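Local coordinates for oxysterol-binding protein homolog 3 (Saccharomyces cerevisiae, PDB 4IC4) that carries lipids, sterols among them, in a hydrophobic pocket and transfers them between membranes in phosphoinositide-coupled, non-vesicular transport, at residues 84-87 with 88-92; 130-134 with 135-139; 187-191 with 192-196; 296-299 with 300-304; 388-391 with 392-395. All coordinates share one frame; numbering follows the deposited sequence.

All five contacts are local, and together they illustrate how a chain stops, turns or starts a regular element within ten residues. Contact 4, a helix N-terminus, is the buried one; contacts 1, 2 and 3 are partly buried, and contact 5 lies on the surface. Contacts 2 and 3 are hairpin turns in the antiparallel strands of the ORD barrel, closed by backbone bonds, but one adds a salt bridge and the other an aromatic pair. Contact 1, a helix C-terminus, packs on contact 3 through L85, A88 and T89, while F301 of contact 4 covers L130, R132 and M135 of contact 2. Contact 5, a beta turn, adds water bridges and salt bridges.

Contact 1: residues 84-87 with 88-92; sequences LLTK and ATQRP
K87, A88 and T86 carry most of this contact, in which helix 83-88 runs out into the loop before helix 94-104. A88 still belongs to the helix: its N binds L84 O at 2.9 Å, and its methyl group rests over the same turn, 3.2 Å from L85 O. T89 N then reaches L85 O in one more bond of helical spacing, after which the pattern tightens. Q90 N turns back to K87 O at 2.9 Å, three residues away. K87 O also has R91 CG at 3.2 Å, and the aliphatic stems of K87 and R91 run side by side, with CG of K87 4.0 Å from CG of R91. From A88 to R91 the chain makes a type I beta turn.

T86 offers its carbonyl to T89. A chi1 of 67° holds the T89 hydroxyl close in against the main chain, flanked by N and C of its own residue, from where OG1 donates to T86 O at 2.7 Å; T89 N adds a weak bond to the same oxygen. Q90 lies alongside T86, its CG 3.3 Å from T86 O, while the T86 hydroxyl is bound by W160. A88 packs against F97 of helix 94-104. Carbonyls near the C-terminus of a helix lack the amides of a following turn; here T86 O is satisfied by the threonine hydroxyl of T89, and K87 O by the backbone N of Q90.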
# COMPACT_ATOMS: atom_id res chain seq x y z
N LEU A 84 -11.18 6.02 9.49
CA LEU A 84 -11.10 7.47 9.38
C LEU A 84 -12.03 7.95 8.27
O LEU A 84 -12.63 9.03 8.36
CB LEU A 84 -9.67 7.91 9.06
CG LEU A 84 -8.66 7.87 10.21
CD1 LEU A 84 -7.26 8.10 9.67
CD2 LEU A 84 -9.01 8.92 11.25
N LEU A 85 -12.13 7.16 7.21
CA LEU A 85 -13.00 7.51 6.09
C LEU A 85 -14.46 7.42 6.53
O LEU A 85 -15.28 8.28 6.19
CB LEU A 85 -12.75 6.58 4.90
CG LEU A 85 -11.33 6.65 4.34
CD1 LEU A 85 -11.19 5.69 3.17
CD2 LEU A 85 -11.02 8.08 3.91
N THR A 86 -14.77 6.37 7.29
CA THR A 86 -16.13 6.19 7.78
C THR A 86 -16.49 7.36 8.69
O THR A 86 -17.58 7.92 8.59
CB THR A 86 -16.25 4.86 8.54
OG1 THR A 86 -15.93 3.78 7.64
CG2 THR A 86 -17.67 4.67 9.07
N LYS A 87 -15.56 7.75 9.56
CA LYS A 87 -15.80 8.87 10.47
C LYS A 87 -15.97 10.16 9.67
O LYS A 87 -16.77 11.03 10.03
CB LYS A 87 -14.65 9.03 11.45
CG LYS A 87 -14.83 10.18 12.44
CD LYS A 87 -13.70 10.28 13.45
CE LYS A 87 -13.66 9.09 14.40
NZ LYS A 87 -13.31 7.82 13.71
N ALA A 88 -15.23 10.28 8.58
CA ALA A 88 -15.30 11.46 7.73
C ALA A 88 -16.71 11.67 7.19
O ALA A 88 -17.20 12.80 7.15
CB ALA A 88 -14.30 11.34 6.57
N THR A 89 -17.38 10.59 6.80
CA THR A 89 -18.74 10.68 6.26
C THR A 89 -19.76 11.06 7.33
O THR A 89 -20.92 11.30 7.01
CB THR A 89 -19.21 9.35 5.62
OG1 THR A 89 -19.37 8.35 6.64
CG2 THR A 89 -18.22 8.87 4.58
N GLN A 90 -19.32 11.13 8.58
CA GLN A 90 -20.23 11.45 9.68
C GLN A 90 -19.90 12.78 10.35
O GLN A 90 -20.55 13.17 11.32
CB GLN A 90 -20.19 10.32 10.71
CG GLN A 90 -20.34 8.94 10.08
CD GLN A 90 -20.06 7.81 11.06
OE1 GLN A 90 -19.30 7.97 12.02
NE2 GLN A 90 -20.66 6.65 10.81
N ARG A 91 -18.89 13.48 9.83
CA ARG A 91 -18.47 14.76 10.40
C ARG A 91 -18.75 15.94 9.47
O ARG A 91 -18.84 15.76 8.25
CB ARG A 91 -16.98 14.71 10.73
CG ARG A 91 -16.61 13.67 11.77
CD ARG A 91 -16.76 14.20 13.18
NE ARG A 91 -15.78 15.24 13.46
CZ ARG A 91 -15.58 15.78 14.66
NH1 ARG A 91 -14.66 16.72 14.82
NH2 ARG A 91 -16.30 15.38 15.70
N PRO A 92 -18.90 17.15 10.02
CA PRO A 92 -19.17 18.34 9.22
C PRO A 92 -17.94 18.86 8.45
O PRO A 92 -18.08 19.58 7.47
CB PRO A 92 -19.66 19.34 10.26
CG PRO A 92 -18.85 18.99 11.46
CD PRO A 92 -18.92 17.47 11.46

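Contact 2: residues 130-134 with 135-139; sequences LIRED and MGFRL
R132 and F137 are paired by backbone bonds in both directions: R132 N gives a bond to F137 O at 2.9 Å, and F137 N returns one to R132 O at 3.2 Å. Further along, L130 and L139 exchange another two, while I131 and R138 form the non-hydrogen-bonded pair between them. R132 O accepts a second bond, from M135 N at 2.9 Å, and the two donors approach it from opposite faces of its plane. G136 and F137 both face R132, a G1 beta bulge that closes the hairpin of strands 127-132 and 137-145 in the barrel; positive phi at G136 suits glycine.

Among the charged groups, R132 grips D134 side-on within its own guanidinium plane: NE binds OD2 of D134 at 2.9 Å, and NH2 binds OD1 at 2.8 Å. The pair of bonds fixes the rotation of the guanidinium.

Apolar contacts surround the same arginine. M135 CE lies over one guanidinium face, 3.8 Å from R132 NE, put there by the bend at chi3 (-86°). CB of R132 makes a CH-pi contact over the F137 ring, 4.2 Å from its centroid, with the guanidinium and ring planes 8° apart. F301 packs on L130, R132 and M135.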
# COMPACT_ATOMS: atom_id res chain seq x y z
N LEU A 130 -9.03 -8.34 0.13
CA LEU A 130 -8.96 -8.09 1.56
C LEU A 130 -10.33 -7.68 2.06
O LEU A 130 -10.81 -6.58 1.80
CB LEU A 130 -7.93 -7.00 1.88
CG LEU A 130 -7.81 -6.69 3.38
CD1 LEU A 130 -7.32 -7.92 4.14
CD2 LEU A 130 -6.85 -5.53 3.58
N ILE A 131 -10.96 -8.60 2.78
CA ILE A 131 -12.27 -8.36 3.36
C ILE A 131 -12.08 -8.12 4.85
O ILE A 131 -11.59 -9.00 5.57
CB ILE A 131 -13.20 -9.57 3.17
CG1 ILE A 131 -13.46 -9.81 1.68
CG2 ILE A 131 -14.51 -9.33 3.91
CD1 ILE A 131 -14.23 -11.08 1.39
N ARG A 132 -12.45 -6.94 5.32
CA ARG A 132 -12.33 -6.62 6.74
C ARG A 132 -13.70 -6.22 7.28
O ARG A 132 -14.03 -5.03 7.34
CB ARG A 132 -11.32 -5.50 6.97
CG ARG A 132 -9.87 -5.89 6.69
CD ARG A 132 -9.37 -6.97 7.65
NE ARG A 132 -9.44 -6.53 9.04
CZ ARG A 132 -8.41 -6.49 9.87
NH1 ARG A 132 -7.20 -6.85 9.46
NH2 ARG A 132 -8.58 -6.07 11.12
N GLU A 133 -14.49 -7.21 7.66
CA GLU A 133 -15.83 -6.99 8.18
C GLU A 133 -15.80 -6.09 9.41
O GLU A 133 -16.73 -5.31 9.64
CB GLU A 133 -16.48 -8.34 8.54
CG GLU A 133 -17.96 -8.25 8.87
CD GLU A 133 -18.80 -7.80 7.70
OE1 GLU A 133 -18.61 -6.65 7.24
OE2 GLU A 133 -19.64 -8.59 7.23
N ASP A 134 -14.73 -6.20 10.20
CA ASP A 134 -14.59 -5.39 11.41
C ASP A 134 -14.54 -3.90 11.08
O ASP A 134 -14.88 -3.07 11.92
CB ASP A 134 -13.32 -5.79 12.17
CG ASP A 134 -12.07 -5.68 11.32
OD1 ASP A 134 -11.11 -5.02 11.75
OD2 ASP A 134 -12.05 -6.27 10.21
N MET A 135 -14.11 -3.56 9.87
CA MET A 135 -14.04 -2.16 9.46
C MET A 135 -15.06 -1.85 8.38
O MET A 135 -15.08 -0.76 7.81
CB MET A 135 -12.62 -1.82 8.98
CG MET A 135 -11.60 -1.83 10.11
SD MET A 135 -9.98 -1.22 9.62
CE MET A 135 -9.27 -2.71 8.97
N GLY A 136 -15.90 -2.84 8.09
CA GLY A 136 -16.95 -2.67 7.10
C GLY A 136 -16.55 -2.49 5.65
O GLY A 136 -17.34 -1.97 4.86
N PHE A 137 -15.35 -2.92 5.27
CA PHE A 137 -14.96 -2.76 3.88
C PHE A 137 -14.35 -3.99 3.26
O PHE A 137 -13.97 -4.94 3.95
CB PHE A 137 -13.99 -1.58 3.73
CG PHE A 137 -12.56 -1.89 4.13
CD1 PHE A 137 -11.70 -2.55 3.24
CD2 PHE A 137 -12.07 -1.51 5.37
CE1 PHE A 137 -10.38 -2.81 3.59
CE2 PHE A 137 -10.74 -1.77 5.73
CZ PHE A 137 -9.89 -2.42 4.84
N ARG A 138 -14.28 -3.98 1.94
CA ARG A 138 -13.66 -5.06 1.20
C ARG A 138 -12.85 -4.39 0.11
O ARG A 138 -13.21 -3.32 -0.38
CB ARG A 138 -14.70 -6.00 0.58
CG ARG A 138 -15.54 -5.38 -0.51
CD ARG A 138 -16.56 -6.38 -1.00
NE ARG A 138 -17.34 -5.87 -2.12
CZ ARG A 138 -18.41 -6.48 -2.61
NH1 ARG A 138 -18.83 -7.62 -2.07
NH2 ARG A 138 -19.06 -5.95 -3.64
N LEU A 139 -11.75 -5.02 -0.25
CA LEU A 139 -10.87 -4.48 -1.26
C LEU A 139 -10.44 -5.56 -2.22
O LEU A 139 -10.28 -6.72 -1.83
CB LEU A 139 -9.65 -3.87 -0.57
CG LEU A 139 -8.40 -3.44 -1.33
CD1 LEU A 139 -7.58 -2.50 -0.45
CD2 LEU A 139 -7.56 -4.65 -1.73

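Contact 3: residues 187-191 with 192-196; sequences LKFKT and TGELF
L187 and F196 form a hydrogen-bonded antiparallel pair, N to O at 2.9 Å in both directions, and the two arms of the hairpin run 168° apart. Beyond the non-hydrogen-bonded pair of K188 and L195, F189 N donates to E194 O in an almost straight bond, and G193 N closes the turn on F189 O at 2.7 Å.

The rings of F189 and F196 meet on the side turned to the helices. CE2 of F196 stands over one face of the F189 ring, toward its rim, and lies 3.4 Å from F189 CZ; the planes are inclined by 49°, an oblique pair. CD2 of L187 continues this surface, 3.8 Å from F196 CD2. The strands 177-189 and 195-199 make a beta hairpin of the barrel, and this apolar side of it receives helices 83-88 and 94-104, with L85 on L187, A88 on F189 and V98 on both L187 and F196.

At the turn, T192 points its hydroxyl between its own backbone N and carbonyl carbon (chi1 63°), where OG1 accepts from E194 N at 3.2 Å, an ST turn, and borders the edge of the F189 ring near its plane. On the other side of the sheet, L195 CD2 packs at 3.5 Å against CB of the extended K188. The E194 carboxylate binds S225.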
# COMPACT_ATOMS: atom_id res chain seq x y z
N LEU A 187 -11.34 9.05 -3.84
CA LEU A 187 -12.29 8.68 -2.81
C LEU A 187 -13.65 9.28 -3.10
O LEU A 187 -13.76 10.44 -3.50
CB LEU A 187 -11.79 9.19 -1.45
CG LEU A 187 -12.77 9.16 -0.27
CD1 LEU A 187 -13.07 7.72 0.11
CD2 LEU A 187 -12.17 9.92 0.90
N LYS A 188 -14.69 8.48 -2.93
CA LYS A 188 -16.06 8.94 -3.14
C LYS A 188 -16.93 8.60 -1.94
O LYS A 188 -16.96 7.46 -1.48
CB LYS A 188 -16.68 8.28 -4.38
CG LYS A 188 -18.18 8.53 -4.51
CD LYS A 188 -18.80 7.77 -5.67
CE LYS A 188 -20.30 7.98 -5.71
NZ LYS A 188 -20.94 7.19 -6.80
N PHE A 189 -17.63 9.60 -1.42
CA PHE A 189 -18.56 9.40 -0.32
C PHE A 189 -19.83 8.85 -0.97
O PHE A 189 -20.41 9.50 -1.84
CB PHE A 189 -18.89 10.73 0.36
CG PHE A 189 -17.92 11.16 1.41
CD1 PHE A 189 -16.68 10.53 1.55
CD2 PHE A 189 -18.23 12.21 2.28
CE1 PHE A 189 -15.78 10.94 2.53
CE2 PHE A 189 -17.34 12.62 3.26
CZ PHE A 189 -16.11 11.99 3.39
N LYS A 190 -20.25 7.66 -0.57
CA LYS A 190 -21.46 7.08 -1.14
C LYS A 190 -22.69 7.64 -0.44
O LYS A 190 -23.83 7.33 -0.80
CB LYS A 190 -21.41 5.55 -1.03
CG LYS A 190 -20.37 4.94 -1.97
CD LYS A 190 -20.07 3.49 -1.66
CE LYS A 190 -21.25 2.58 -1.92
NZ LYS A 190 -20.91 1.17 -1.62
N THR A 191 -22.45 8.48 0.56
CA THR A 191 -23.54 9.12 1.30
C THR A 191 -24.00 10.38 0.58
O THR A 191 -25.20 10.59 0.39
CB THR A 191 -23.08 9.54 2.70
OG1 THR A 191 -21.88 10.31 2.59
CG2 THR A 191 -22.83 8.32 3.58
N THR A 192 -23.04 11.20 0.16
CA THR A 192 -23.33 12.47 -0.50
C THR A 192 -22.78 12.61 -1.91
O THR A 192 -23.15 13.52 -2.65
CB THR A 192 -22.74 13.62 0.31
OG1 THR A 192 -21.31 13.48 0.33
CG2 THR A 192 -23.27 13.60 1.73
N GLY A 193 -21.86 11.72 -2.28
CA GLY A 193 -21.26 11.80 -3.59
C GLY A 193 -20.05 12.72 -3.61
O GLY A 193 -19.41 12.87 -4.65
N GLU A 194 -19.72 13.33 -2.48
CA GLU A 194 -18.56 14.22 -2.43
C GLU A 194 -17.31 13.42 -2.77
O GLU A 194 -17.13 12.30 -2.30
CB GLU A 194 -18.40 14.86 -1.04
CG GLU A 194 -17.23 15.85 -0.97
CD GLU A 194 -17.15 16.61 0.35
OE1 GLU A 194 -16.23 17.44 0.49
OE2 GLU A 194 -17.99 16.39 1.25
N LEU A 195 -16.45 14.00 -3.61
CA LEU A 195 -15.23 13.33 -4.03
C LEU A 195 -13.99 13.99 -3.44
O LEU A 195 -13.95 15.20 -3.23
CB LEU A 195 -15.11 13.35 -5.56
CG LEU A 195 -16.31 12.87 -6.38
CD1 LEU A 195 -15.98 13.01 -7.87
CD2 LEU A 195 -16.63 11.42 -6.03
N PHE A 196 -12.98 13.17 -3.18
CA PHE A 196 -11.71 13.66 -2.65
C PHE A 196 -10.62 13.01 -3.49
O PHE A 196 -10.73 11.84 -3.85
CB PHE A 196 -11.53 13.25 -1.19
CG PHE A 196 -12.55 13.85 -0.27
CD1 PHE A 196 -12.31 15.07 0.37
CD2 PHE A 196 -13.76 13.21 -0.05
CE1 PHE A 196 -13.27 15.63 1.22
CE2 PHE A 196 -14.73 13.76 0.79
CZ PHE A 196 -14.48 14.98 1.42

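Contact 4: residues 296-299 with 300-304; sequences YGFT and KFTAN
T299 and T302 meet through their first torsions: chi1 of 71° tucks T299 OG1 in beside both N and C of its own main chain, and chi1 of -42° swings T302 OG1 to the side of its backbone N, back toward T299. The two side chains cross at about a right angle, and their hydroxyl oxygens come to 2.9 Å, OG1 of T299 to OG1 of T302. T302 OG1 also accepts from the backbone N of T299 at 3.1 Å. Since T299 is the N-cap of helix 300-305 and T302 the third residue after it, this bond from N-cap amide to side chain is the one that makes up half of a capping box. The first helical bond follows, A303 N to T299 O at 3.0 Å.

The same torsion sends the T302 methyl the other way, anti to the backbone N, over the F298 ring. CG2 lies 3.4 Å from the centroid of F298, only 5° off the ring normal, a CH-pi contact centred on one face. One threonine thus splits its branches between a polar cap and an aromatic face.

T302 OG1 is further held by E77. F298 lies against I34 of a loop and E67 of strand 66-67, about 10 Å, side chain to side chain, from the phosphoinositide-binding K118, while F301 faces strand 127-132.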
# COMPACT_ATOMS: atom_id res chain seq x y z
N TYR A 296 10.56 -7.62 10.60
CA TYR A 296 10.43 -6.63 9.53
C TYR A 296 9.77 -5.31 9.93
O TYR A 296 9.46 -4.50 9.06
CB TYR A 296 9.64 -7.23 8.36
CG TYR A 296 10.18 -8.54 7.84
CD1 TYR A 296 11.27 -8.56 6.96
CD2 TYR A 296 9.62 -9.75 8.22
CE1 TYR A 296 11.78 -9.75 6.48
CE2 TYR A 296 10.13 -10.96 7.74
CZ TYR A 296 11.21 -10.95 6.87
OH TYR A 296 11.72 -12.13 6.39
N GLY A 297 9.56 -5.09 11.22
CA GLY A 297 8.92 -3.86 11.66
C GLY A 297 7.45 -3.81 11.28
O GLY A 297 6.84 -2.74 11.25
N PHE A 298 6.88 -4.98 11.00
CA PHE A 298 5.47 -5.11 10.61
C PHE A 298 4.47 -4.61 11.65
O PHE A 298 4.71 -4.71 12.86
CB PHE A 298 5.12 -6.59 10.39
CG PHE A 298 5.37 -7.09 8.99
CD1 PHE A 298 6.22 -6.43 8.11
CD2 PHE A 298 4.77 -8.28 8.59
CE1 PHE A 298 6.46 -6.96 6.84
CE2 PHE A 298 5.01 -8.81 7.33
CZ PHE A 298 5.86 -8.16 6.45
N THR A 299 3.35 -4.08 11.18
CA THR A 299 2.27 -3.68 12.08
C THR A 299 1.44 -4.96 12.20
O THR A 299 1.66 -5.92 11.46
CB THR A 299 1.34 -2.58 11.49
OG1 THR A 299 0.53 -3.13 10.44
CG2 THR A 299 2.16 -1.42 10.95
N LYS A 300 0.49 -4.98 13.12
CA LYS A 300 -0.36 -6.16 13.24
C LYS A 300 -1.14 -6.31 11.93
O LYS A 300 -1.36 -7.42 11.47
CB LYS A 300 -1.32 -6.02 14.42
CG LYS A 300 -0.63 -6.24 15.75
CD LYS A 300 -1.59 -6.14 16.92
CE LYS A 300 -0.88 -6.40 18.23
NZ LYS A 300 -1.80 -6.29 19.39
N PHE A 301 -1.52 -5.19 11.34
CA PHE A 301 -2.27 -5.21 10.08
C PHE A 301 -1.41 -5.86 8.99
O PHE A 301 -1.89 -6.68 8.21
CB PHE A 301 -2.67 -3.79 9.67
CG PHE A 301 -3.65 -3.72 8.53
CD1 PHE A 301 -5.01 -3.96 8.74
CD2 PHE A 301 -3.22 -3.41 7.24
CE1 PHE A 301 -5.92 -3.87 7.69
CE2 PHE A 301 -4.14 -3.32 6.18
CZ PHE A 301 -5.48 -3.55 6.41
N THR A 302 -0.13 -5.48 8.93
CA THR A 302 0.76 -6.05 7.93
C THR A 302 0.86 -7.56 8.11
O THR A 302 0.80 -8.33 7.14
CB THR A 302 2.20 -5.50 8.04
OG1 THR A 302 2.16 -4.09 8.28
CG2 THR A 302 2.97 -5.78 6.76
N ALA A 303 1.02 -7.99 9.36
CA ALA A 303 1.15 -9.40 9.68
C ALA A 303 -0.08 -10.22 9.31
O ALA A 303 0.01 -11.43 9.10
CB ALA A 303 1.46 -9.56 11.17
N ASN A 304 -1.22 -9.55 9.22
CA ASN A 304 -2.47 -10.21 8.89
C ASN A 304 -2.79 -10.28 7.40
O ASN A 304 -3.67 -11.03 6.99
CB ASN A 304 -3.63 -9.54 9.62
CG ASN A 304 -3.61 -9.83 11.11
OD1 ASN A 304 -3.14 -10.89 11.53
ND2 ASN A 304 -4.13 -8.91 11.91

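Contact 5: residues 388-391 with 392-395; sequences HDWS and DISQ
The indole of W390 receives I393 at its edge, where CG1 of I393 lies near the ring plane and comes to 4.0 Å from W390 CB. Beyond the turn, the same ring meets that of Y381 at about 45° between planes, and R384 and R385 of helix 381-386 also touch the tryptophan side chain. The residues W390 to I393 form a type I beta turn, closed by I393 N on W390 O at 3.0 Å. The turn follows directly on a Schellman motif, in which H388, with positive phi, ends helix 381-386, and D389 sits at the centre of an inverse gamma turn. A helix end and two turns thus follow within a few residues.

Two carboxylates, D389 just before the turn and D392 inside it, come near each other. OD1 of D389 and OD1 of D392 are 4.7 Å apart, and a water donates to each of them at 2.7 Å, to D389 OD1 and to D392 OD1. The bridge and the nearby positive charges would be expected to ease the repulsion: D389 makes a salt bridge with K379, and D392 OD1 one with R384, whose NH2 also binds D389 O. D392 reaches this position with chi1 at 60°, its CG leaning over the main chain rather than away from either N or C. Y363 lies against both W390 and I393. A second water spans the mouth of the turn, donating to W390 O at 2.7 Å and, less closely, to I393 O at 3.2 Å.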
# COMPACT_ATOMS: atom_id res chain seq x y z
N HIS A 388 -17.60 -19.32 -6.69
CA HIS A 388 -16.32 -19.94 -7.02
C HIS A 388 -16.15 -20.04 -8.54
O HIS A 388 -15.64 -21.03 -9.05
CB HIS A 388 -16.24 -21.36 -6.42
CG HIS A 388 -16.56 -21.43 -4.96
ND1 HIS A 388 -15.81 -20.79 -4.00
CD2 HIS A 388 -17.53 -22.10 -4.30
CE1 HIS A 388 -16.30 -21.05 -2.81
NE2 HIS A 388 -17.35 -21.85 -2.96
N ASP A 389 -16.60 -19.00 -9.25
CA ASP A 389 -16.51 -18.98 -10.72
C ASP A 389 -15.13 -18.56 -11.20
O ASP A 389 -14.93 -17.43 -11.64
CB ASP A 389 -17.60 -18.04 -11.27
CG ASP A 389 -17.60 -17.96 -12.78
OD1 ASP A 389 -17.19 -18.95 -13.44
OD2 ASP A 389 -18.02 -16.92 -13.32
N TRP A 390 -14.19 -19.50 -11.13
CA TRP A 390 -12.81 -19.24 -11.54
C TRP A 390 -12.27 -20.23 -12.58
O TRP A 390 -11.07 -20.30 -12.79
CB TRP A 390 -11.87 -19.32 -10.33
CG TRP A 390 -12.35 -18.67 -9.06
CD1 TRP A 390 -12.62 -19.30 -7.88
CD2 TRP A 390 -12.52 -17.27 -8.81
NE1 TRP A 390 -12.93 -18.38 -6.91
CE2 TRP A 390 -12.87 -17.13 -7.45
CE3 TRP A 390 -12.39 -16.12 -9.60
CZ2 TRP A 390 -13.10 -15.88 -6.86
CZ3 TRP A 390 -12.62 -14.87 -9.02
CH2 TRP A 390 -12.97 -14.76 -7.65
N SER A 391 -13.16 -20.97 -13.24
CA SER A 391 -12.72 -21.96 -14.24
C SER A 391 -11.89 -21.41 -15.40
O SER A 391 -11.12 -22.15 -16.00
CB SER A 391 -13.94 -22.70 -14.79
OG SER A 391 -14.58 -23.44 -13.76
N ASP A 392 -12.06 -20.13 -15.71
CA ASP A 392 -11.33 -19.51 -16.81
C ASP A 392 -10.07 -18.78 -16.34
O ASP A 392 -9.42 -18.08 -17.13
CB ASP A 392 -12.25 -18.54 -17.55
CG ASP A 392 -12.79 -17.44 -16.66
OD1 ASP A 392 -13.13 -17.73 -15.49
OD2 ASP A 392 -12.88 -16.28 -17.12
N ILE A 393 -9.74 -18.93 -15.07
CA ILE A 393 -8.56 -18.29 -14.50
C ILE A 393 -7.41 -19.29 -14.49
O ILE A 393 -7.48 -20.34 -13.85
CB ILE A 393 -8.83 -17.84 -13.05
CG1 ILE A 393 -10.05 -16.91 -13.01
CG2 ILE A 393 -7.59 -17.15 -12.48
CD1 ILE A 393 -9.92 -15.65 -13.85
N SER A 394 -6.34 -18.96 -15.21
CA SER A 394 -5.19 -19.85 -15.29
C SER A 394 -4.32 -19.80 -14.05
O SER A 394 -4.39 -18.86 -13.25
CB SER A 394 -4.33 -19.48 -16.50
OG SER A 394 -3.77 -18.20 -16.35
N GLN A 395 -3.50 -20.83 -13.88
CA GLN A 395 -2.57 -20.91 -12.76
C GLN A 395 -1.28 -20.22 -13.18
O GLN A 395 -0.64 -20.62 -14.16
CB GLN A 395 -2.29 -22.38 -12.42
CG GLN A 395 -3.52 -23.14 -11.96
CD GLN A 395 -3.93 -22.79 -10.54
OE1 GLN A 395 -5.05 -23.09 -10.12
NE2 GLN A 395 -3.02 -22.18 -9.79
O HOH W 1 -15.67 -18.71 -15.65
O HOH W 2 -9.27 -22.06 -11.82